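Local structure of methyltransferase (Pyrococcus horikoshii, 1IXK) at residues Met108-Ala113 with Val243-Ser248; Val122-Ala127 with Ser134-Leu139. The protein probably binds RNA and methylates cytosines in tRNA at carbon 5, using S-adenosyl-L-methionine as the methyl donor. All blocks are in the same frame, centred on the assembly; numbering follows the deposited sequence.

Contacts 1 and 2 set two neighbouring helices on the same central sheet of the methyltransferase fold, their centres about 11 Å apart. In contact 1 helix 105-114 meets strand 240-246; in contact 2 helix 131-139 packs against strand 121-124, and strand 188-194 lies between the two strands. The helices also touch each other: Pro-111 CB lies 3.8 Å from Tyr-135 CB, and Val-112 CG2 comes within 3.4 Å of Tyr-135 OH. Both contacts lie close to predicted sites. Contact 1 leads into Cys-247, the predicted nucleophile, and contact 2 into Ala-126 and Ala-127 of the predicted S-adenosyl-L-methionine loop; Asp-194, also predicted to bind this cofactor, adjoins Ser-245 and Asp-124 alike.

Contact 1 of 2, residues Met108-Ala113 with Val243-Ser248; sequences MYPPVA and VYSTCS
The hydroxyl of Ser-245 lies against the ring of Pro-110, with OG 3.4 Å from CG and 3.9 Å from CB of the proline. This is helix-on-sheet packing in the Rossmann-like fold of class I methyltransferases: helix 105-114 covers strand 240-246, and the two short segments run almost exactly antiparallel (174°) with their axes 8.6 Å apart. The serine hydroxyl stands between its own backbone N and carbonyl carbon, while Ser-245 CB also comes against the proline CG. The serine side chain also touches Asp-194, predicted to bind S-adenosyl-L-methionine.

Two residues earlier on the strand, Val-243 divides its methyls between two residues about one turn apart, Pro-110 and Ala-113. CG1, anti to the backbone N (chi1 165°), sits 4.0 Å from Pro-110 O; CG2 meets the carbonyl carbon of Ala-113 and lies 4.3 Å from Ala-113 CB. No hydrogen bond joins the segments; they meet by van der Waals packing. Leu-192 and Ile-309 enclose Val-243 from the adjoining strands. The consecutive prolines Pro-110 and Pro-111 leave the helix kinked, as neither N bonds to the preceding turn.

Beyond the contact the strand gives way to Cys-247, the predicted nucleophile, whose SG is tied to Cys-197 in a disulfide here. An ST turn shapes this exit: Thr-246 OG1 accepts the backbone N-H of Ser-248 at 3.2 Å (155°).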
HETATM    1  N   MSE A 108       3.932   3.681  -2.177  1.00  9.85           N
HETATM    2  CA  MSE A 108       4.862   3.392  -3.263  1.00 11.45           C
HETATM    3  C   MSE A 108       5.406   1.964  -3.176  1.00 12.05           C
HETATM    4  O   MSE A 108       5.822   1.384  -4.178  1.00 12.11           O
HETATM    5  CB  MSE A 108       6.042   4.373  -3.228  1.00 12.43           C
HETATM    6  CG  MSE A 108       5.676   5.834  -3.478  1.00 14.42           C
HETATM    7 SE   MSE A 108       7.142   6.933  -3.492  1.00  8.00          SE
HETATM    8  CE  MSE A 108       6.368   8.507  -3.125  1.00 12.73           C
ATOM      9  N   TYR A 109       5.378   1.392  -1.979  1.00  9.93           N
ATOM     10  CA  TYR A 109       5.910   0.048  -1.767  1.00 11.53           C
ATOM     11  C   TYR A 109       5.220  -1.082  -2.548  1.00 10.92           C
ATOM     12  O   TYR A 109       5.887  -1.849  -3.239  1.00 10.38           O
ATOM     13  CB  TYR A 109       5.894  -0.281  -0.264  1.00 16.76           C
ATOM     14  CG  TYR A 109       6.878  -1.355   0.177  1.00 19.59           C
ATOM     15  CD1 TYR A 109       7.483  -2.205  -0.746  1.00 21.21           C
ATOM     16  CD2 TYR A 109       7.177  -1.536   1.528  1.00 21.79           C
ATOM     17  CE1 TYR A 109       8.361  -3.210  -0.337  1.00 23.47           C
ATOM     18  CE2 TYR A 109       8.052  -2.541   1.948  1.00 22.21           C
ATOM     19  CZ  TYR A 109       8.636  -3.371   1.008  1.00 22.74           C
ATOM     20  OH  TYR A 109       9.490  -4.373   1.409  1.00 26.89           O
ATOM     21  N   PRO A 110       3.879  -1.194  -2.460  1.00  9.64           N
ATOM     22  CA  PRO A 110       3.162  -2.260  -3.172  1.00  9.76           C
ATOM     23  C   PRO A 110       3.468  -2.425  -4.660  1.00 10.11           C
ATOM     24  O   PRO A 110       3.810  -3.525  -5.105  1.00 12.78           O
ATOM     25  CB  PRO A 110       1.690  -1.927  -2.902  1.00  8.40           C
ATOM     26  CG  PRO A 110       1.742  -1.343  -1.528  1.00  9.73           C
ATOM     27  CD  PRO A 110       2.946  -0.408  -1.633  1.00 10.92           C
ATOM     28  N   PRO A 111       3.361  -1.344  -5.451  1.00  9.53           N
ATOM     29  CA  PRO A 111       3.652  -1.490  -6.881  1.00 11.48           C
ATOM     30  C   PRO A 111       5.079  -1.961  -7.148  1.00 10.83           C
ATOM     31  O   PRO A 111       5.314  -2.817  -8.002  1.00 10.91           O
ATOM     32  CB  PRO A 111       3.427  -0.081  -7.438  1.00 12.33           C
ATOM     33  CG  PRO A 111       2.529   0.568  -6.449  1.00 15.05           C
ATOM     34  CD  PRO A 111       2.989   0.043  -5.127  1.00 11.57           C
ATOM     35  N   VAL A 112       6.032  -1.384  -6.425  1.00 10.17           N
ATOM     36  CA  VAL A 112       7.436  -1.738  -6.601  1.00 11.70           C
ATOM     37  C   VAL A 112       7.671  -3.196  -6.203  1.00 10.46           C
ATOM     38  O   VAL A 112       8.372  -3.932  -6.896  1.00 13.75           O
ATOM     39  CB  VAL A 112       8.348  -0.806  -5.767  1.00 11.45           C
ATOM     40  CG1 VAL A 112       9.804  -1.230  -5.910  1.00 13.29           C
ATOM     41  CG2 VAL A 112       8.177   0.639  -6.236  1.00 12.98           C
ATOM     42  N   ALA A 113       7.080  -3.612  -5.090  1.00  9.43           N
ATOM     43  CA  ALA A 113       7.223  -4.995  -4.637  1.00 10.13           C
ATOM     44  C   ALA A 113       6.636  -5.966  -5.665  1.00  8.62           C
ATOM     45  O   ALA A 113       7.202  -7.034  -5.907  1.00 10.60           O
ATOM     46  CB  ALA A 113       6.531  -5.186  -3.279  1.00  9.11           C
ATOM     47  N   VAL A 243       0.504  -9.145  -4.614  1.00  8.49           N
ATOM     48  CA  VAL A 243       1.024  -8.399  -3.484  1.00  8.62           C
ATOM     49  C   VAL A 243      -0.182  -7.888  -2.720  1.00  8.91           C
ATOM     50  O   VAL A 243      -1.076  -7.258  -3.287  1.00 11.11           O
ATOM     51  CB  VAL A 243       1.934  -7.228  -3.922  1.00  8.84           C
ATOM     52  CG1 VAL A 243       2.154  -6.275  -2.751  1.00  8.44           C
ATOM     53  CG2 VAL A 243       3.273  -7.779  -4.387  1.00  8.57           C
ATOM     54  N   TYR A 244      -0.198  -8.208  -1.436  1.00  8.00           N
ATOM     55  CA  TYR A 244      -1.268  -7.852  -0.522  1.00  9.72           C
ATOM     56  C   TYR A 244      -0.772  -6.797   0.448  1.00 10.82           C
ATOM     57  O   TYR A 244       0.273  -6.965   1.070  1.00 10.66           O
ATOM     58  CB  TYR A 244      -1.691  -9.111   0.240  1.00  9.79           C
ATOM     59  CG  TYR A 244      -2.735  -8.909   1.315  1.00  9.82           C
ATOM     60  CD1 TYR A 244      -2.388  -8.448   2.584  1.00  8.69           C
ATOM     61  CD2 TYR A 244      -4.068  -9.218   1.068  1.00 12.28           C
ATOM     62  CE1 TYR A 244      -3.349  -8.308   3.590  1.00 10.21           C
ATOM     63  CE2 TYR A 244      -5.039  -9.079   2.059  1.00 14.03           C
ATOM     64  CZ  TYR A 244      -4.674  -8.630   3.314  1.00 13.92           C
ATOM     65  OH  TYR A 244      -5.636  -8.530   4.292  1.00 15.87           O
ATOM     66  N   SER A 245      -1.515  -5.704   0.580  1.00 10.12           N
ATOM     67  CA  SER A 245      -1.099  -4.657   1.497  1.00 10.04           C
ATOM     68  C   SER A 245      -2.284  -3.950   2.127  1.00 11.55           C
ATOM     69  O   SER A 245      -3.373  -3.901   1.547  1.00 11.23           O
ATOM     70  CB  SER A 245      -0.219  -3.628   0.772  1.00 10.38           C
ATOM     71  OG  SER A 245      -0.937  -2.940  -0.242  1.00 12.13           O
ATOM     72  N   THR A 246      -2.066  -3.413   3.323  1.00 11.95           N
ATOM     73  CA  THR A 246      -3.101  -2.671   4.036  1.00 13.33           C
ATOM     74  C   THR A 246      -2.420  -1.559   4.829  1.00 15.74           C
ATOM     75  O   THR A 246      -1.198  -1.543   4.971  1.00 15.62           O
ATOM     76  CB  THR A 246      -3.837  -3.520   5.088  1.00 12.82           C
ATOM     77  OG1 THR A 246      -3.017  -3.609   6.260  1.00 13.99           O
ATOM     78  CG2 THR A 246      -4.138  -4.921   4.566  1.00 12.86           C
ATOM     79  N   CYS A 247      -3.227  -0.643   5.354  1.00 15.38           N
ATOM     80  CA  CYS A 247      -2.722   0.437   6.186  1.00 19.74           C
ATOM     81  C   CYS A 247      -3.326   0.249   7.566  1.00 18.88           C
ATOM     82  O   CYS A 247      -3.767   1.199   8.208  1.00 18.81           O
ATOM     83  CB  CYS A 247      -3.115   1.793   5.614  1.00 23.05           C
ATOM     84  SG  CYS A 247      -1.935   2.392   4.365  1.00 32.30           S
ATOM     85  N   SER A 248      -3.336  -1.002   8.010  1.00 18.02           N
ATOM     86  CA  SER A 248      -3.889  -1.357   9.309  1.00 17.15           C
ATOM     87  C   SER A 248      -2.828  -1.998  10.191  1.00 17.04           C
ATOM     88  O   SER A 248      -1.912  -2.651   9.696  1.00 16.75           O
ATOM     89  CB  SER A 248      -5.052  -2.336   9.121  1.00 18.92           C
ATOM     90  OG  SER A 248      -5.492  -2.870  10.360  1.00 19.09           O
TER

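Contact 2 of 2, residues Val122-Ala127 with Ser134-Leu139; sequences VADMAA and SYLAQL
Leu-136 reaches from helix 131-139 to strand 121-124, where one methyl, CD1, meets both Val-122 and Asp-124. It lies 4.2 Å from Val-122 CG1 and equally 4.2 Å from Asp-124 CB, and these two neighbours approach it from directions roughly at right angles. The leucine and valine side chains cross obliquely. Leu-136 CG is anti to its carbonyl carbon (chi1 -63°), and the nearly extended second torsion (172°) carries CD1 out to the strand. Val-122 answers with the methyl anti to its own backbone N. Ala-123, between the two touched residues, points its CB to the other side of the sheet.

The segments open the beta-alpha-beta unit of strand 121-124, helix 131-139 and strand 145-149, and the loop between them carries the predicted S-adenosyl-L-methionine site, including Ala-126 and Ala-127. Pro-111 of helix 105-114 also touches Leu-136.

While its CB faces the leucine, Asp-124 turns its carboxylate toward this loop. OD1 accepts the backbone N-H of Ala-126 at 3.0 Å in an Asx turn; the donor stands above the carboxylate plane, 38° out of it. OD2 is hydrogen-bonded to Thr-133 OG1. Asp-194 OD2 also lies close to OD1.

The chemistry is thus divided along one side chain: the packing at CB is undirected, so the carboxylate's rotation is probably set mainly by its two hydrogen bonds, with Asp-194 close by; these bonds join Asp-124 to the start of the loop at Ala-126 and to the first turn of the helix at Thr-133.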
ATOM      1  N   VAL A 122      -1.722  -7.467 -15.877  1.00 11.46           N
ATOM      2  CA  VAL A 122      -1.821  -7.105 -14.467  1.00 11.57           C
ATOM      3  C   VAL A 122      -3.175  -6.537 -14.064  1.00 10.23           C
ATOM      4  O   VAL A 122      -3.884  -5.974 -14.888  1.00  8.00           O
ATOM      5  CB  VAL A 122      -0.731  -6.049 -14.142  1.00 10.96           C
ATOM      6  CG1 VAL A 122      -0.765  -5.666 -12.678  1.00 13.43           C
ATOM      7  CG2 VAL A 122       0.647  -6.598 -14.524  1.00 14.00           C
ATOM      8  N   ALA A 123      -3.524  -6.708 -12.792  1.00 11.36           N
ATOM      9  CA  ALA A 123      -4.769  -6.170 -12.264  1.00 12.23           C
ATOM     10  C   ALA A 123      -4.529  -5.430 -10.953  1.00 11.73           C
ATOM     11  O   ALA A 123      -3.748  -5.873 -10.112  1.00 11.49           O
ATOM     12  CB  ALA A 123      -5.789  -7.293 -12.042  1.00 13.88           C
ATOM     13  N   ASP A 124      -5.177  -4.279 -10.797  1.00 11.89           N
ATOM     14  CA  ASP A 124      -5.099  -3.518  -9.553  1.00 13.08           C
ATOM     15  C   ASP A 124      -6.494  -3.721  -8.971  1.00 14.02           C
ATOM     16  O   ASP A 124      -7.475  -3.270  -9.549  1.00 13.60           O
ATOM     17  CB  ASP A 124      -4.862  -2.030  -9.818  1.00 14.62           C
ATOM     18  CG  ASP A 124      -4.620  -1.245  -8.539  1.00 16.38           C
ATOM     19  OD1 ASP A 124      -5.025  -1.736  -7.458  1.00 17.20           O
ATOM     20  OD2 ASP A 124      -4.034  -0.140  -8.610  1.00 15.27           O
HETATM   21  N   MSE A 125      -6.592  -4.424  -7.849  1.00 14.63           N
HETATM   22  CA  MSE A 125      -7.893  -4.693  -7.253  1.00 17.21           C
HETATM   23  C   MSE A 125      -8.352  -3.637  -6.255  1.00 17.23           C
HETATM   24  O   MSE A 125      -9.289  -3.866  -5.492  1.00 18.71           O
HETATM   25  CB  MSE A 125      -7.886  -6.076  -6.590  1.00 15.87           C
HETATM   26  CG  MSE A 125      -7.916  -7.241  -7.588  1.00 17.42           C
HETATM   27 SE   MSE A 125      -7.933  -8.830  -6.740  1.00  8.00          SE
HETATM   28  CE  MSE A 125      -9.698  -8.916  -6.233  1.00 19.38           C
ATOM     29  N   ALA A 126      -7.705  -2.479  -6.275  1.00 17.33           N
ATOM     30  CA  ALA A 126      -8.053  -1.392  -5.361  1.00 20.95           C
ATOM     31  C   ALA A 126      -9.493  -0.934  -5.538  1.00 21.40           C
ATOM     32  O   ALA A 126     -10.059  -1.029  -6.628  1.00 19.07           O
ATOM     33  CB  ALA A 126      -7.113  -0.211  -5.570  1.00 20.16           C
ATOM     34  N   ALA A 127     -10.084  -0.438  -4.455  1.00 21.55           N
ATOM     35  CA  ALA A 127     -11.449   0.068  -4.502  1.00 22.75           C
ATOM     36  C   ALA A 127     -11.407   1.434  -5.182  1.00 23.17           C
ATOM     37  O   ALA A 127     -12.339   1.826  -5.886  1.00 23.32           O
ATOM     38  CB  ALA A 127     -12.009   0.203  -3.094  1.00 23.83           C
ATOM     39  N   SER A 134      -0.979   3.980 -11.648  1.00 13.72           N
ATOM     40  CA  SER A 134      -0.068   4.668 -12.559  1.00 13.62           C
ATOM     41  C   SER A 134       1.388   4.274 -12.279  1.00 12.91           C
ATOM     42  O   SER A 134       2.237   4.319 -13.172  1.00 12.53           O
ATOM     43  CB  SER A 134      -0.255   6.194 -12.461  1.00 14.62           C
ATOM     44  OG  SER A 134      -0.145   6.664 -11.129  1.00 13.90           O
ATOM     45  N   TYR A 135       1.680   3.869 -11.048  1.00 11.13           N
ATOM     46  CA  TYR A 135       3.041   3.446 -10.729  1.00 11.78           C
ATOM     47  C   TYR A 135       3.279   2.134 -11.480  1.00 11.67           C
ATOM     48  O   TYR A 135       4.333   1.938 -12.096  1.00 11.16           O
ATOM     49  CB  TYR A 135       3.215   3.244  -9.215  1.00 12.53           C
ATOM     50  CG  TYR A 135       4.651   3.371  -8.724  1.00 12.62           C
ATOM     51  CD1 TYR A 135       4.923   3.666  -7.388  1.00 16.24           C
ATOM     52  CD2 TYR A 135       5.737   3.228  -9.600  1.00 13.25           C
ATOM     53  CE1 TYR A 135       6.234   3.827  -6.930  1.00 16.16           C
ATOM     54  CE2 TYR A 135       7.057   3.385  -9.150  1.00 14.37           C
ATOM     55  CZ  TYR A 135       7.294   3.687  -7.812  1.00 17.57           C
ATOM     56  OH  TYR A 135       8.585   3.859  -7.349  1.00 16.92           O
ATOM     57  N   LEU A 136       2.291   1.239 -11.441  1.00  9.38           N
ATOM     58  CA  LEU A 136       2.402  -0.037 -12.149  1.00 10.51           C
ATOM     59  C   LEU A 136       2.655   0.239 -13.627  1.00 12.97           C
ATOM     60  O   LEU A 136       3.481  -0.421 -14.261  1.00 11.08           O
ATOM     61  CB  LEU A 136       1.112  -0.862 -12.017  1.00  9.69           C
ATOM     62  CG  LEU A 136       0.674  -1.322 -10.627  1.00 10.99           C
ATOM     63  CD1 LEU A 136      -0.714  -1.954 -10.721  1.00  9.14           C
ATOM     64  CD2 LEU A 136       1.685  -2.314 -10.045  1.00  8.00           C
ATOM     65  N   ALA A 137       1.942   1.221 -14.169  1.00  9.74           N
ATOM     66  CA  ALA A 137       2.084   1.581 -15.572  1.00 11.93           C
ATOM     67  C   ALA A 137       3.496   2.014 -15.961  1.00  8.76           C
ATOM     68  O   ALA A 137       4.004   1.592 -17.000  1.00  9.06           O
ATOM     69  CB  ALA A 137       1.083   2.684 -15.941  1.00  9.49           C
ATOM     70  N   GLN A 138       4.138   2.853 -15.152  1.00 10.22           N
ATOM     71  CA  GLN A 138       5.481   3.292 -15.514  1.00 11.59           C
ATOM     72  C   GLN A 138       6.496   2.168 -15.323  1.00 10.88           C
ATOM     73  O   GLN A 138       7.472   2.071 -16.064  1.00 11.45           O
ATOM     74  CB  GLN A 138       5.882   4.566 -14.743  1.00 12.98           C
ATOM     75  CG  GLN A 138       6.092   4.436 -13.244  1.00 14.30           C
ATOM     76  CD  GLN A 138       6.428   5.776 -12.599  1.00 16.44           C
ATOM     77  OE1 GLN A 138       5.583   6.672 -12.520  1.00 16.40           O
ATOM     78  NE2 GLN A 138       7.667   5.921 -12.142  1.00 13.29           N
ATOM     79  N   LEU A 139       6.250   1.291 -14.357  1.00 12.75           N
ATOM     80  CA  LEU A 139       7.153   0.170 -14.131  1.00 11.92           C
ATOM     81  C   LEU A 139       7.057  -0.781 -15.324  1.00 12.49           C
ATOM     82  O   LEU A 139       8.026  -1.459 -15.672  1.00 12.11           O
ATOM     83  CB  LEU A 139       6.787  -0.553 -12.826  1.00 13.85           C
ATOM     84  CG  LEU A 139       7.122   0.203 -11.531  1.00 11.83           C
ATOM     85  CD1 LEU A 139       6.448  -0.472 -10.338  1.00 14.61           C
ATOM     86  CD2 LEU A 139       8.631   0.243 -11.336  1.00 14.62           C
TER